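Local coordinates for enoyl-CoA hydratase/carnithine racemase (Thermus thermophilus JL-18, PDB 6SL9), which probably catalyses, as the crotonase-family isomerase PaaG, the isomerisation that forms oxepin-CoA in the bacterial breakdown of phenylacetic acid, at residues L113-G117 and D118-A122; V151-A154 and K155-L159; P164-S167 and A168-L172. All blocks are in the same frame, centred on the assembly; numbering follows the deposited sequence.

The three contacts follow one another along the chain, each local to a joint between secondary-structure elements of the crotonase fold. Interaction 1 leads from helix 109-115 into strand 119-123 of the six-stranded sheet, near the chain's centre; interaction 2 joins helix 143-151 to helix 153-162; interaction 3 starts helix 168-174 just after strand 166-167. The centres of interactions 1 and 2 are about 18 Å apart and the two do not touch; interaction 3 lies about 14 Å from the first and about 13 Å from the second. Ala122 packs on Ala168, and Leu159 on Leu166, tying interaction 3 to both others. Arg120 bonds Gln157 of a neighbouring subunit, so interactions 1 and 2 meet across the interface.

Interaction 1 of 3, residues L113-G117 and D118-A122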
ATOM      1  N   LEU A 113      10.551  -5.862  15.252  1.00 11.11           N
ATOM      2  CA  LEU A 113      11.562  -4.865  15.639  1.00 11.15           C
ATOM      3  C   LEU A 113      12.436  -4.521  14.434  1.00 11.11           C
ATOM      4  O   LEU A 113      12.741  -3.374  14.171  1.00 12.41           O
ATOM      5  CB  LEU A 113      12.388  -5.401  16.832  1.00 13.84           C
ATOM      6  CG  LEU A 113      11.675  -5.417  18.194  1.00 20.93           C
ATOM      7  CD1 LEU A 113      12.602  -5.934  19.294  1.00 31.00           C
ATOM      8  CD2 LEU A 113      11.196  -4.037  18.639  1.00 28.22           C
ATOM      9  N   ALA A 114      12.851  -5.543  13.654  1.00 10.21           N
ATOM     10  CA  ALA A 114      13.755  -5.312  12.516  1.00 11.43           C
ATOM     11  C   ALA A 114      13.072  -4.372  11.522  1.00 10.48           C
ATOM     12  O   ALA A 114      13.726  -3.507  10.900  1.00 11.46           O
ATOM     13  CB  ALA A 114      14.083  -6.621  11.857  1.00 11.96           C
ATOM     14  N   LEU A 115      11.773  -4.507  11.345  1.00  9.99           N
ATOM     15  CA  LEU A 115      11.054  -3.776  10.284  1.00 10.80           C
ATOM     16  C   LEU A 115      10.815  -2.327  10.662  1.00 10.77           C
ATOM     17  O   LEU A 115      10.450  -1.540   9.799  1.00 12.01           O
ATOM     18  CB  LEU A 115       9.756  -4.480   9.911  1.00 10.57           C
ATOM     19  CG  LEU A 115       9.929  -5.864   9.263  1.00 11.98           C
ATOM     20  CD1 LEU A 115       8.612  -6.437   8.869  1.00 13.12           C
ATOM     21  CD2 LEU A 115      10.910  -5.874   8.089  1.00 15.01           C
ATOM     22  N   TRP A 116      11.103  -1.934  11.897  1.00  9.79           N
ATOM     23  CA  TRP A 116      11.039  -0.515  12.302  1.00 10.37           C
ATOM     24  C   TRP A 116      12.244   0.282  11.832  1.00 10.33           C
ATOM     25  O   TRP A 116      12.196   1.494  11.918  1.00 11.93           O
ATOM     26  CB  TRP A 116      10.838  -0.364  13.816  1.00 11.71           C
ATOM     27  CG  TRP A 116       9.428  -0.615  14.242  1.00 11.82           C
ATOM     28  CD1 TRP A 116       8.899  -1.722  14.847  1.00 11.79           C
ATOM     29  CD2 TRP A 116       8.332   0.227  13.885  1.00 11.15           C
ATOM     30  NE1 TRP A 116       7.543  -1.586  14.917  1.00 12.27           N
ATOM     31  CE2 TRP A 116       7.162  -0.408  14.333  1.00 11.52           C
ATOM     32  CE3 TRP A 116       8.242   1.459  13.229  1.00 11.29           C
ATOM     33  CZ2 TRP A 116       5.901   0.148  14.110  1.00 12.15           C
ATOM     34  CZ3 TRP A 116       6.990   2.010  13.016  1.00 12.41           C
ATOM     35  CH2 TRP A 116       5.850   1.353  13.452  1.00 12.69           C
ATOM     36  N   GLY A 117      13.303  -0.367  11.322  1.00 10.23           N
ATOM     37  CA  GLY A 117      14.379   0.435  10.757  1.00 10.78           C
ATOM     38  C   GLY A 117      13.872   1.308   9.634  1.00 10.57           C
ATOM     39  O   GLY A 117      13.030   0.866   8.859  1.00 11.56           O
ATOM     40  N   ASP A 118      14.394   2.516   9.474  1.00 10.95           N
ATOM     41  CA  ASP A 118      14.112   3.367   8.299  1.00 11.51           C
ATOM     42  C   ASP A 118      14.771   2.825   7.056  1.00 11.80           C
ATOM     43  O   ASP A 118      14.175   2.832   5.967  1.00 12.76           O
ATOM     44  CB  ASP A 118      14.589   4.773   8.547  1.00 11.69           C
ATOM     45  CG  ASP A 118      13.918   5.431   9.704  1.00 12.53           C
ATOM     46  OD1 ASP A 118      12.676   5.406   9.766  1.00 12.95           O
ATOM     47  OD2 ASP A 118      14.652   5.952  10.580  1.00 13.01           O
ATOM     48  N   LEU A 119      16.009   2.360   7.212  1.00 11.06           N
ATOM     49  CA  LEU A 119      16.773   1.663   6.176  1.00 10.46           C
ATOM     50  C   LEU A 119      17.252   0.360   6.771  1.00 10.08           C
ATOM     51  O   LEU A 119      17.751   0.339   7.908  1.00 11.84           O
ATOM     52  CB  LEU A 119      17.932   2.516   5.653  1.00 13.05           C
ATOM     53  CG  LEU A 119      17.454   3.773   4.908  1.00 19.10           C
ATOM     54  CD1 LEU A 119      18.541   4.729   4.590  1.00 30.20           C
ATOM     55  CD2 LEU A 119      16.726   3.414   3.641  1.00 18.73           C
ATOM     56  N   ARG A 120      17.059  -0.721   6.020  1.00 10.54           N
ATOM     57  CA  ARG A 120      17.246  -2.076   6.565  1.00 10.18           C
ATOM     58  C   ARG A 120      18.146  -2.877   5.636  1.00 10.04           C
ATOM     59  O   ARG A 120      17.914  -2.937   4.428  1.00 11.39           O
ATOM     60  CB  ARG A 120      15.868  -2.715   6.684  1.00  9.93           C
ATOM     61  CG  ARG A 120      14.939  -1.969   7.621  1.00 11.26           C
ATOM     62  CD  ARG A 120      13.535  -2.531   7.719  1.00 10.50           C
ATOM     63  NE  ARG A 120      12.862  -2.568   6.428  1.00 10.94           N
ATOM     64  CZ  ARG A 120      12.297  -1.513   5.850  1.00 11.10           C
ATOM     65  NH1 ARG A 120      12.208  -0.358   6.495  1.00 11.95           N
ATOM     66  NH2 ARG A 120      11.732  -1.651   4.647  1.00 12.39           N
ATOM     67  N   LEU A 121      19.152  -3.518   6.214  1.00 10.62           N
ATOM     68  CA  LEU A 121      20.086  -4.398   5.495  1.00 10.79           C
ATOM     69  C   LEU A 121      20.013  -5.772   6.122  1.00 11.34           C
ATOM     70  O   LEU A 121      19.765  -5.906   7.331  1.00 13.50           O
ATOM     71  CB  LEU A 121      21.533  -3.897   5.624  1.00 12.99           C
ATOM     72  CG  LEU A 121      21.879  -2.551   5.035  1.00 15.78           C
ATOM     73  CD1 LEU A 121      21.485  -1.455   5.992  1.00 21.00           C
ATOM     74  CD2 LEU A 121      23.355  -2.435   4.774  1.00 18.59           C
ATOM     75  N   ALA A 122      20.235  -6.794   5.311  1.00 11.86           N
ATOM     76  CA  ALA A 122      20.310  -8.163   5.819  1.00 11.85           C
ATOM     77  C   ALA A 122      21.592  -8.817   5.342  1.00 11.92           C
ATOM     78  O   ALA A 122      22.037  -8.590   4.178  1.00 13.99           O
ATOM     79  CB  ALA A 122      19.156  -8.975   5.298  1.00 14.18           C
TER
HETATM   80  O   HOH W   1      11.261   4.031  11.599  1.00 17.12           O
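The flat guanidinium group of Arg120 meets Gly117 with its edge: Gly117 O lies 1° out of the guanidinium plane and accepts a hydrogen bond from NH1 at 2.8 Å. The bond is somewhat bent (147° at the hydrogen), and the donor is tilted from the carbonyl plane. Leu115 O stands obliquely to the group, while the methyl CD2 of Leu115 reaches its NE at 4.2 Å. CD of the arginine lies 3.3 Å from Ala114 O, and the bend at chi3 (-58°) beyond it swings the guanidinium toward Gly117 O. Glycine suits this turn because a CB on Gly117 would lie about 3.1 Å from Arg120 CG, which is too tight. The carboxylate of Asp118 is joined to the same turn by a water that donates to both Trp116 O and Asp118 OD1, each at 2.7 Å. Its OD2 forms a salt bridge with Lys209, which probably favours the ionised acid.

Arginine can satisfy several buried acceptors at once: NE binds Leu176 O, NH2 binds Gly175 O, and NH1 also reaches Gln157 OE1 of the second subunit. The turn leads from helix 109-115 into strand 119-123, beside strand 98-102 in the main sheet, with Leu115 packed on helix 143-151 and Trp116 wedged against helix 77-93 and Leu220 of the third subunit.

Interaction 2 of 3, residues V151-A154 and K155-L159; sequences VGLA and KAQEL
Ala154, Lys155 and Val151 bury the most surface where helix 143-151 gives way to helix 153-162, with Gly152 as N-cap of the second. Gly152 also follows helix 143-151, and its positive phi (84°), a conformation that glycine adopts readily, turns the chain out of one helix and into the next. The new helix then opens with a bond from Ala156 N to Gly152 O (3.0 Å, 157° at the hydrogen), followed by one from Gln157 N to Leu153 O.

Val151 looks back onto this turn. Its CG2, held between the backbone N and the carbonyl carbon, rests on Lys155 CB at 3.8 Å and on Ala156 CB at 4.2 Å, the valine and lysine side chains crossing at about a right angle. A compact branched residue fits well here, and Leu174 of helix 168-174 packs on it too. Lys155 offers the valine its CB, then bends at chi2 (-69°) and runs out extended, so that its amine lies beside Glu158, one turn on; the two form a salt bridge whose hydrogen bond, NZ to Glu158 OE1 at 3.5 Å, is weak.

Ala154, small enough for a subunit boundary, packs against Gly175 of the third subunit. Its carbonyl accepts from His178 NE2 of that subunit, and it also takes a weak helical bond from Glu158 N, at 3.4 Å. At the break itself, a water donates to Val151 O at 2.7 Å and accepts from Lys155 N at 2.9 Å, bridging a carbonyl and an amide of the joint.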
ATOM      1  N   VAL A 151       4.992  -4.503   2.243  1.00 13.33           N
ATOM      2  CA  VAL A 151       5.013  -5.580   1.229  1.00 14.65           C
ATOM      3  C   VAL A 151       3.665  -5.628   0.485  1.00 14.64           C
ATOM      4  O   VAL A 151       3.588  -6.402  -0.455  1.00 16.56           O
ATOM      5  CB  VAL A 151       5.378  -6.972   1.794  1.00 16.15           C
ATOM      6  CG1 VAL A 151       6.715  -6.959   2.520  1.00 18.72           C
ATOM      7  CG2 VAL A 151       4.301  -7.541   2.704  1.00 15.21           C
ATOM      8  N   GLY A 152       2.675  -4.827   0.866  1.00 14.13           N
ATOM      9  CA  GLY A 152       1.318  -4.866   0.305  1.00 13.65           C
ATOM     10  C   GLY A 152       0.465  -5.929   0.977  1.00 12.20           C
ATOM     11  O   GLY A 152       0.974  -6.869   1.604  1.00 13.37           O
ATOM     12  N   LEU A 153      -0.848  -5.820   0.831  1.00 12.85           N
ATOM     13  CA  LEU A 153      -1.765  -6.728   1.544  1.00 12.29           C
ATOM     14  C   LEU A 153      -1.622  -8.173   1.045  1.00 11.09           C
ATOM     15  O   LEU A 153      -1.737  -9.109   1.852  1.00 11.75           O
ATOM     16  CB  LEU A 153      -3.190  -6.232   1.374  1.00 12.52           C
ATOM     17  CG  LEU A 153      -4.249  -7.113   1.995  1.00 13.35           C
ATOM     18  CD1 LEU A 153      -4.066  -7.251   3.493  1.00 16.44           C
ATOM     19  CD2 LEU A 153      -5.644  -6.591   1.665  1.00 16.13           C
ATOM     20  N   ALA A 154      -1.407  -8.377  -0.244  1.00 12.37           N
ATOM     21  CA  ALA A 154      -1.400  -9.763  -0.766  1.00 12.10           C
ATOM     22  C   ALA A 154      -0.260 -10.562  -0.152  1.00 12.06           C
ATOM     23  O   ALA A 154      -0.466 -11.686   0.349  1.00 12.57           O
ATOM     24  CB  ALA A 154      -1.274  -9.744  -2.276  1.00 14.45           C
ATOM     25  N   LYS A 155       0.917  -9.978  -0.113  1.00 12.38           N
ATOM     26  CA  LYS A 155       2.047 -10.702   0.518  1.00 12.32           C
ATOM     27  C   LYS A 155       1.901 -10.748   2.033  1.00 10.95           C
ATOM     28  O   LYS A 155       2.289 -11.733   2.644  1.00 12.88           O
ATOM     29  CB  LYS A 155       3.370 -10.099   0.075  1.00 16.08           C
ATOM     30  CG  LYS A 155       3.768 -10.456  -1.336  1.00 21.34           C
ATOM     31  CD  LYS A 155       4.122 -11.946  -1.436  1.00 27.97           C
ATOM     32  CE  LYS A 155       4.778 -12.332  -2.722  1.00 35.12           C
ATOM     33  NZ  LYS A 155       4.883 -13.807  -2.795  1.00 40.12           N
ATOM     34  N   ALA A 156       1.352  -9.706   2.636  1.00 11.03           N
ATOM     35  CA  ALA A 156       1.144  -9.739   4.095  1.00 10.31           C
ATOM     36  C   ALA A 156       0.215 -10.909   4.446  1.00 11.44           C
ATOM     37  O   ALA A 156       0.465 -11.621   5.446  1.00 11.48           O
ATOM     38  CB  ALA A 156       0.607  -8.405   4.592  1.00 12.65           C
ATOM     39  N   GLN A 157      -0.846 -11.152   3.672  1.00 12.08           N
ATOM     40  CA  GLN A 157      -1.769 -12.304   3.960  1.00 13.29           C
ATOM     41  C   GLN A 157      -0.981 -13.591   3.978  1.00 12.69           C
ATOM     42  O   GLN A 157      -1.153 -14.439   4.902  1.00 14.14           O
ATOM     43  CB  GLN A 157      -2.832 -12.390   2.838  1.00 13.37           C
ATOM     44  CG  GLN A 157      -3.869 -11.314   3.008  1.00 14.25           C
ATOM     45  CD  GLN A 157      -4.743 -11.234   1.752  1.00 12.82           C
ATOM     46  OE1 GLN A 157      -4.277 -11.361   0.593  1.00 13.40           O
ATOM     47  NE2 GLN A 157      -5.962 -10.877   2.026  1.00 13.85           N
ATOM     48  N   GLU A 158      -0.193 -13.816   2.926  1.00 12.79           N
ATOM     49  CA  GLU A 158       0.519 -15.116   2.835  1.00 15.30           C
ATOM     50  C   GLU A 158       1.523 -15.224   3.992  1.00 13.13           C
ATOM     51  O   GLU A 158       1.655 -16.270   4.625  1.00 13.80           O
ATOM     52  CB  GLU A 158       1.217 -15.123   1.484  1.00 17.41           C
ATOM     53  CG  GLU A 158       1.957 -16.394   1.153  1.00 22.86           C
ATOM     54  CD  GLU A 158       2.528 -16.418  -0.245  1.00 32.44           C
ATOM     55  OE1 GLU A 158       2.392 -15.411  -1.027  1.00 33.06           O
ATOM     56  OE2 GLU A 158       3.113 -17.469  -0.560  1.00 43.32           O
ATOM     57  N   LEU A 159       2.301 -14.158   4.204  1.00 11.84           N
ATOM     58  CA  LEU A 159       3.389 -14.218   5.184  1.00 11.04           C
ATOM     59  C   LEU A 159       2.809 -14.450   6.568  1.00 10.33           C
ATOM     60  O   LEU A 159       3.452 -15.129   7.359  1.00 12.62           O
ATOM     61  CB  LEU A 159       4.226 -12.947   5.145  1.00 12.70           C
ATOM     62  CG  LEU A 159       5.339 -12.925   4.113  1.00 19.46           C
ATOM     63  CD1 LEU A 159       5.227 -13.656   2.799  1.00 28.22           C
ATOM     64  CD2 LEU A 159       5.919 -11.544   4.059  1.00 16.95           C
TER
HETATM   65  O   HOH W   2       1.395  -7.547  -1.644  1.00 19.48           O

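Interaction 3 of 3, residues P164-S167 and A168-L172; sequences PRLS and AEEAL
Ser167 and Glu170 exchange hydrogen bonds across the start of helix 168-174. Serine OG, set between its backbone N and carbonyl carbon (chi1 70°), accepts from Glu170 N at 3.1 Å, nearly straight at 165°. In return Glu170 sends its extended side chain back, and OE2 takes the Ser167 N-H at 2.9 Å on its anti side, 18° out of the carboxylate plane; a weak bond from Ser167 OG reaches the same oxygen. The ordinary helical bond from Ala171 N to Ser167 O (2.9 Å) closes the turn.

Water-mediated contact adds to this: one water lies 2.8 Å from Arg165 O and 2.9 Å from Glu170 OE1.

Electrostatics probably help as well. Glu169 and Glu170 sit at the amino end of the helix, where its dipole would favour negative charge, and Glu169 OE2 comes to 3.6 Å from Ser167 OG.

Apolar packing lies on the inner side, where Ala168 meets Val180, Ala171 meets Phe128 and both Leu166 and Ala171 touch Leu176; alanines let the helix sit close to the strands. Reciprocal side-chain-to-backbone bonding between N-cap serine and the glutamate three residues on is the capping box, a classic helix start, here following strand 166-167.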
ATOM      1  N   PRO A 164       5.761 -18.659   6.204  1.00 12.07           N
ATOM      2  CA  PRO A 164       6.952 -19.181   5.561  1.00 12.56           C
ATOM      3  C   PRO A 164       8.201 -18.516   6.130  1.00 13.68           C
ATOM      4  O   PRO A 164       8.164 -17.391   6.630  1.00 14.84           O
ATOM      5  CB  PRO A 164       6.752 -18.787   4.094  1.00 13.34           C
ATOM      6  CG  PRO A 164       5.957 -17.523   4.179  1.00 14.11           C
ATOM      7  CD  PRO A 164       4.982 -17.795   5.292  1.00 13.31           C
ATOM      8  N   ARG A 165       9.313 -19.204   6.001  1.00 12.96           N
ATOM      9  CA  ARG A 165      10.631 -18.635   6.291  1.00 13.92           C
ATOM     10  C   ARG A 165      11.114 -17.996   5.010  1.00 14.11           C
ATOM     11  O   ARG A 165      11.221 -18.665   3.997  1.00 18.22           O
ATOM     12  CB  ARG A 165      11.614 -19.740   6.671  1.00 16.16           C
ATOM     13  CG  ARG A 165      13.047 -19.223   6.791  1.00 20.44           C
ATOM     14  CD  ARG A 165      13.974 -20.410   6.774  1.00 22.22           C
ATOM     15  NE  ARG A 165      15.354 -20.003   6.958  1.00 21.87           N
ATOM     16  CZ  ARG A 165      16.194 -19.577   6.011  1.00 22.49           C
ATOM     17  NH1 ARG A 165      17.452 -19.294   6.330  1.00 24.18           N
ATOM     18  NH2 ARG A 165      15.782 -19.378   4.768  1.00 23.61           N
ATOM     19  N   LEU A 166      11.434 -16.730   5.070  1.00 13.66           N
ATOM     20  CA  LEU A 166      11.964 -15.990   3.924  1.00 14.30           C
ATOM     21  C   LEU A 166      13.473 -15.824   4.046  1.00 13.49           C
ATOM     22  O   LEU A 166      13.980 -15.375   5.068  1.00 14.75           O
ATOM     23  CB  LEU A 166      11.330 -14.620   3.870  1.00 15.56           C
ATOM     24  CG  LEU A 166       9.824 -14.586   3.907  1.00 22.40           C
ATOM     25  CD1 LEU A 166       9.341 -13.174   3.854  1.00 31.89           C
ATOM     26  CD2 LEU A 166       9.295 -15.343   2.759  1.00 26.52           C
ATOM     27  N   SER A 167      14.175 -16.102   2.966  1.00 13.71           N
ATOM     28  CA  SER A 167      15.615 -15.807   2.827  1.00 14.63           C
ATOM     29  C   SER A 167      15.828 -14.294   2.731  1.00 13.72           C
ATOM     30  O   SER A 167      14.902 -13.495   2.472  1.00 13.68           O
ATOM     31  CB  SER A 167      16.169 -16.488   1.628  1.00 14.80           C
ATOM     32  OG  SER A 167      15.656 -15.857   0.496  1.00 17.02           O
ATOM     33  N   ALA A 168      17.078 -13.887   2.876  1.00 14.65           N
ATOM     34  CA  ALA A 168      17.437 -12.460   2.721  1.00 14.69           C
ATOM     35  C   ALA A 168      17.047 -12.011   1.309  1.00 13.00           C
ATOM     36  O   ALA A 168      16.573 -10.882   1.139  1.00 13.64           O
ATOM     37  CB  ALA A 168      18.909 -12.302   2.965  1.00 16.79           C
ATOM     38  N   GLU A 169      17.336 -12.843   0.319  1.00 13.08           N
ATOM     39  CA  GLU A 169      17.063 -12.454  -1.081  1.00 15.24           C
ATOM     40  C   GLU A 169      15.559 -12.309  -1.326  1.00 14.47           C
ATOM     41  O   GLU A 169      15.105 -11.373  -2.031  1.00 16.10           O
ATOM     42  CB  GLU A 169      17.732 -13.439  -2.042  1.00 17.90           C
ATOM     43  CG  GLU A 169      19.259 -13.527  -1.872  1.00 20.60           C
ATOM     44  CD  GLU A 169      19.838 -14.443  -0.785  1.00 19.67           C
ATOM     45  OE1 GLU A 169      21.082 -14.530  -0.745  1.00 33.68           O
ATOM     46  OE2 GLU A 169      19.079 -15.051   0.002  1.00 20.40           O
ATOM     47  N   GLU A 170      14.759 -13.169  -0.735  1.00 14.54           N
ATOM     48  CA  GLU A 170      13.290 -13.018  -0.815  1.00 15.31           C
ATOM     49  C   GLU A 170      12.851 -11.748  -0.086  1.00 14.51           C
ATOM     50  O   GLU A 170      11.982 -11.053  -0.574  1.00 16.64           O
ATOM     51  CB  GLU A 170      12.601 -14.249  -0.235  1.00 17.14           C
ATOM     52  CG  GLU A 170      12.742 -15.522  -1.025  1.00 20.25           C
ATOM     53  CD  GLU A 170      12.135 -16.723  -0.316  1.00 26.08           C
ATOM     54  OE1 GLU A 170      11.142 -17.217  -0.844  1.00 39.74           O
ATOM     55  OE2 GLU A 170      12.628 -17.151   0.777  1.00 24.53           O
ATOM     56  N   ALA A 171      13.426 -11.466   1.065  1.00 13.33           N
ATOM     57  CA  ALA A 171      13.113 -10.263   1.845  1.00 13.00           C
ATOM     58  C   ALA A 171      13.394  -9.025   1.003  1.00 14.33           C
ATOM     59  O   ALA A 171      12.631  -8.045   1.035  1.00 15.02           O
ATOM     60  CB  ALA A 171      13.884 -10.247   3.120  1.00 14.30           C
ATOM     61  N   LEU A 172      14.518  -9.047   0.293  1.00 13.46           N
ATOM     62  CA  LEU A 172      14.882  -7.901  -0.552  1.00 13.81           C
ATOM     63  C   LEU A 172      13.826  -7.715  -1.646  1.00 14.24           C
ATOM     64  O   LEU A 172      13.372  -6.607  -1.871  1.00 16.36           O
ATOM     65  CB  LEU A 172      16.256  -8.177  -1.159  1.00 15.26           C
ATOM     66  CG  LEU A 172      16.772  -7.098  -2.086  1.00 16.54           C
ATOM     67  CD1 LEU A 172      17.013  -5.767  -1.383  1.00 20.32           C
ATOM     68  CD2 LEU A 172      18.036  -7.567  -2.744  1.00 18.92           C
TER
HETATM   69  O   HOH W   3      10.076 -18.738   1.437  1.00 31.07           O